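Local coordinates for phage-related protein (Bordetella bronchiseptica RB50, PDB 3BJQ) that probably serves as a major capsid protein of a phage-derived element, building a shell from many copies of itself, at residues 89-93 / 94-98; 206-210 / 211-215. All coordinates share one frame; numbering follows the deposited sequence.

Interaction 1. Residues 89-93 / 94-98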
# COMPACT_ATOMS: atom_id res chain seq x y z
N ALA E 89 9.51 -35.35 1.19
CA ALA E 89 8.40 -35.21 0.26
C ALA E 89 8.95 -35.31 -1.17
O ALA E 89 10.06 -34.87 -1.43
CB ALA E 89 7.75 -33.88 0.48
N LYS E 90 8.15 -35.84 -2.09
CA LYS E 90 8.61 -36.15 -3.44
C LYS E 90 7.58 -35.72 -4.45
O LYS E 90 6.40 -36.02 -4.30
CB LYS E 90 8.82 -37.67 -3.53
CG LYS E 90 9.21 -38.24 -4.84
CD LYS E 90 9.67 -39.71 -4.70
CE LYS E 90 8.59 -40.62 -4.11
NZ LYS E 90 7.32 -40.56 -4.92
N VAL E 91 8.03 -34.98 -5.46
CA VAL E 91 7.18 -34.65 -6.59
C VAL E 91 7.75 -35.34 -7.81
O VAL E 91 8.79 -34.91 -8.32
CB VAL E 91 7.08 -33.11 -6.83
CG1 VAL E 91 6.35 -32.85 -8.12
CG2 VAL E 91 6.36 -32.45 -5.70
N PRO E 92 7.10 -36.42 -8.27
CA PRO E 92 7.60 -37.15 -9.41
C PRO E 92 7.45 -36.37 -10.71
O PRO E 92 6.50 -35.59 -10.87
CB PRO E 92 6.73 -38.43 -9.43
CG PRO E 92 5.55 -38.14 -8.69
CD PRO E 92 5.84 -36.99 -7.75
N ARG E 93 8.37 -36.59 -11.64
CA ARG E 93 8.34 -35.83 -12.89
C ARG E 93 7.08 -36.10 -13.73
O ARG E 93 6.65 -35.21 -14.47
CB ARG E 93 9.58 -36.09 -13.73
CG ARG E 93 9.72 -37.51 -14.12
CD ARG E 93 10.79 -37.68 -15.10
NE ARG E 93 10.90 -39.07 -15.47
CZ ARG E 93 11.70 -39.52 -16.42
NH1 ARG E 93 12.47 -38.67 -17.09
NH2 ARG E 93 11.74 -40.81 -16.70
N GLU E 94 6.48 -37.28 -13.57
CA GLU E 94 5.32 -37.67 -14.36
C GLU E 94 4.11 -36.80 -14.05
O GLU E 94 3.21 -36.72 -14.86
CB GLU E 94 5.00 -39.19 -14.29
CG GLU E 94 5.56 -39.99 -13.11
CD GLU E 94 7.08 -40.22 -13.16
OE1 GLU E 94 7.61 -40.70 -14.20
OE2 GLU E 94 7.75 -39.91 -12.15
N LEU E 95 4.13 -36.12 -12.89
CA LEU E 95 3.11 -35.15 -12.52
C LEU E 95 3.39 -33.74 -13.08
O LEU E 95 2.57 -32.84 -12.92
CB LEU E 95 3.01 -35.07 -10.99
CG LEU E 95 2.30 -36.24 -10.32
CD1 LEU E 95 2.13 -35.95 -8.87
CD2 LEU E 95 0.95 -36.47 -10.98
N MSE E 96 4.51 -33.57 -13.78
CA MSE E 96 4.90 -32.24 -14.28
C MSE E 96 5.00 -32.17 -15.80
O MSE E 96 5.57 -33.06 -16.42
CB MSE E 96 6.26 -31.83 -13.70
CG MSE E 96 6.29 -31.84 -12.19
SE MSE E 96 8.09 -31.52 -11.52
CE MSE E 96 8.18 -29.71 -11.99
N ARG E 97 4.47 -31.10 -16.38
CA ARG E 97 4.59 -30.87 -17.83
C ARG E 97 6.07 -30.72 -18.19
O ARG E 97 6.58 -31.35 -19.12
CB ARG E 97 3.84 -29.61 -18.25
CG ARG E 97 3.87 -29.37 -19.77
CD ARG E 97 3.31 -28.00 -20.15
NE ARG E 97 4.08 -26.91 -19.55
CZ ARG E 97 5.25 -26.47 -20.02
NH1 ARG E 97 5.82 -27.04 -21.07
NH2 ARG E 97 5.86 -25.48 -19.39
N ASP E 98 6.76 -29.89 -17.42
CA ASP E 98 8.20 -29.65 -17.60
C ASP E 98 8.93 -29.91 -16.27
O ASP E 98 9.01 -29.04 -15.39
CB ASP E 98 8.46 -28.21 -18.13
CG ASP E 98 9.95 -27.86 -18.29
OD1 ASP E 98 10.83 -28.75 -18.31
OD2 ASP E 98 10.23 -26.65 -18.44
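Pro92 and Arg93 meet Leu95 and Met96 in a short 3-10 helix, residues 93-95, that follows strand 87-92 and starts the loop toward helix 105-131. Two successive i to i+3 bonds close it: Leu95 N donates to Pro92 O (3.2 Å), and Met96 N to Arg93 O (2.8 Å). Both donors stand well above the plane of the carbonyl they bind, the second by 56°. On one flank Leu95 CD1 lies 4.0 Å from Pro92 CD, its side chain slanting across the proline ring. Met96, a selenomethionine, brushes Val91 CG1 with its SE at 4.0 Å before its end leads away, the two side chains crossing at about a right angle. Glu94, with chi1 near eclipsed (20°), bends again at chi2 and brings OE2 to 3.3 Å from Pro92 CB. The extended Arg93 chain passes it, and NE makes a long salt bridge to Glu94 OE1 (3.9 Å), with guanidinium and carboxylate planes 74° apart. Backbone bonds pair Val91 with Trp287 of strand 286-299 and Arg93 with Lys285 just before it, Val91 and Met96 pack on Leu107 of helix 105-131, and Pro92 and Leu95 touch Glu259 of a second subunit.

Interaction 2. Residues 206-210 / 211-215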
# COMPACT_ATOMS: atom_id res chain seq x y z
N GLU E 206 -33.65 -40.65 21.49
CA GLU E 206 -33.47 -42.12 21.44
C GLU E 206 -32.03 -42.63 21.40
O GLU E 206 -31.82 -43.84 21.40
CB GLU E 206 -34.30 -42.74 20.32
CG GLU E 206 -34.01 -42.24 18.95
CD GLU E 206 -34.81 -42.96 17.88
OE1 GLU E 206 -35.72 -43.75 18.21
OE2 GLU E 206 -34.50 -42.73 16.69
N SER E 207 -31.05 -41.73 21.37
CA SER E 207 -29.66 -42.11 21.46
C SER E 207 -28.86 -40.97 22.07
O SER E 207 -29.34 -39.84 22.11
CB SER E 207 -29.10 -42.52 20.09
OG SER E 207 -28.95 -41.41 19.26
N ILE E 208 -27.65 -41.28 22.54
CA ILE E 208 -26.78 -40.30 23.19
C ILE E 208 -25.71 -39.74 22.25
O ILE E 208 -25.01 -40.48 21.56
CB ILE E 208 -26.04 -40.93 24.41
CG1 ILE E 208 -27.01 -41.59 25.40
CG2 ILE E 208 -25.18 -39.89 25.10
CD1 ILE E 208 -28.04 -40.69 26.02
N THR E 209 -25.55 -38.42 22.31
CA THR E 209 -24.58 -37.70 21.51
C THR E 209 -23.55 -36.98 22.38
O THR E 209 -23.83 -36.71 23.55
CB THR E 209 -25.29 -36.64 20.67
OG1 THR E 209 -25.87 -35.66 21.55
CG2 THR E 209 -26.36 -37.27 19.75
N ILE E 210 -22.41 -36.61 21.78
CA ILE E 210 -21.31 -35.90 22.44
C ILE E 210 -21.82 -34.65 23.14
O ILE E 210 -21.49 -34.41 24.29
CB ILE E 210 -20.21 -35.51 21.42
CG1 ILE E 210 -19.53 -36.77 20.91
CG2 ILE E 210 -19.17 -34.62 22.03
CD1 ILE E 210 -19.04 -37.67 22.04
N ASP E 211 -22.60 -33.85 22.45
CA ASP E 211 -23.12 -32.61 23.04
C ASP E 211 -23.96 -32.87 24.29
O ASP E 211 -23.90 -32.12 25.26
CB ASP E 211 -23.92 -31.82 22.01
CG ASP E 211 -23.03 -30.93 21.15
OD1 ASP E 211 -21.85 -31.28 20.89
OD2 ASP E 211 -23.53 -29.87 20.74
N MSE E 212 -24.75 -33.95 24.25
CA MSE E 212 -25.54 -34.35 25.43
C MSE E 212 -24.63 -34.75 26.58
O MSE E 212 -24.88 -34.36 27.71
CB MSE E 212 -26.49 -35.52 25.16
CG MSE E 212 -27.65 -35.21 24.23
SE MSE E 212 -28.80 -36.78 23.98
CE MSE E 212 -29.20 -36.45 22.19
N LEU E 213 -23.58 -35.52 26.27
CA LEU E 213 -22.62 -35.95 27.27
C LEU E 213 -21.85 -34.79 27.88
O LEU E 213 -21.53 -34.82 29.06
CB LEU E 213 -21.64 -36.98 26.71
CG LEU E 213 -22.22 -38.36 26.39
CD1 LEU E 213 -21.13 -39.27 25.90
CD2 LEU E 213 -22.90 -38.93 27.62
N LYS E 214 -21.53 -33.78 27.08
CA LYS E 214 -20.86 -32.56 27.59
C LYS E 214 -21.71 -31.88 28.64
O LYS E 214 -21.22 -31.46 29.68
CB LYS E 214 -20.61 -31.54 26.47
CG LYS E 214 -19.43 -31.86 25.60
CD LYS E 214 -19.45 -31.04 24.32
CE LYS E 214 -19.58 -29.55 24.60
NZ LYS E 214 -19.30 -28.81 23.32
N ALA E 215 -22.99 -31.70 28.32
CA ALA E 215 -23.91 -31.04 29.25
C ALA E 215 -24.20 -31.90 30.49
O ALA E 215 -24.29 -31.40 31.61
CB ALA E 215 -25.22 -30.71 28.57
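Thr209 caps the N-terminus of helix 210-217, and Met212 folds back over it. With chi1 at 65°, Thr209 OG1 sits between its own backbone N and carbonyl carbon, turned to the first helical turn, where it accepts a weak bond from Met212 N (3.4 Å). Met212, a selenomethionine, runs straight through chi2 (-179°) and carries its end back along the incoming loop. Its CG lies 3.2 Å from Thr209 OG1, and its CE reaches 3.4 Å from Ser207 O and also packs near Thr209 CG2. Ile208 works on another flank: CG2, anti to the backbone N, meets Leu213 CD2 at 3.5 Å, the two side chains at about a right angle. Regular i to i+4 bonds begin at once, Leu213 N to Thr209 O (3.0 Å), in the carbonyl plane, and Lys214 N to Ile210 O (2.9 Å), nearly in line with the C=O bond. The aliphatic part of Lys214 lies alongside that same carbonyl, CG at 3.5 Å from Ile210 O. Around this cap, Ile208 and Leu213 pack on Leu196 of helix 194-199, Ile210 and Leu213 rest on Ile222 of strand 221-230, and Ile210 also touches Leu187 of helix 184-191.

Interaction 1 precedes interaction 2 along the chain, and the two lie far apart: their centres are 47 Å from each other and their nearest atoms about 34 Å. They share no helix, strand or sheet. Residues 89-98 leave the five-stranded mixed sheet by strand 87-92, on the way to helix 105-131, whereas residues 206-215 run from a loop into helix 210-217, which is followed by strand 221-230 of the six-stranded sheet, in the part of the chain that matches phage major capsid protein E. One is the exit from a strand and the other the entrance to a helix. Both also meet other copies of the protein: Pro92, Glu94 and Leu95 touch a second subunit and Met212 a fourth, so each lies close to subunit interfaces of the assembly.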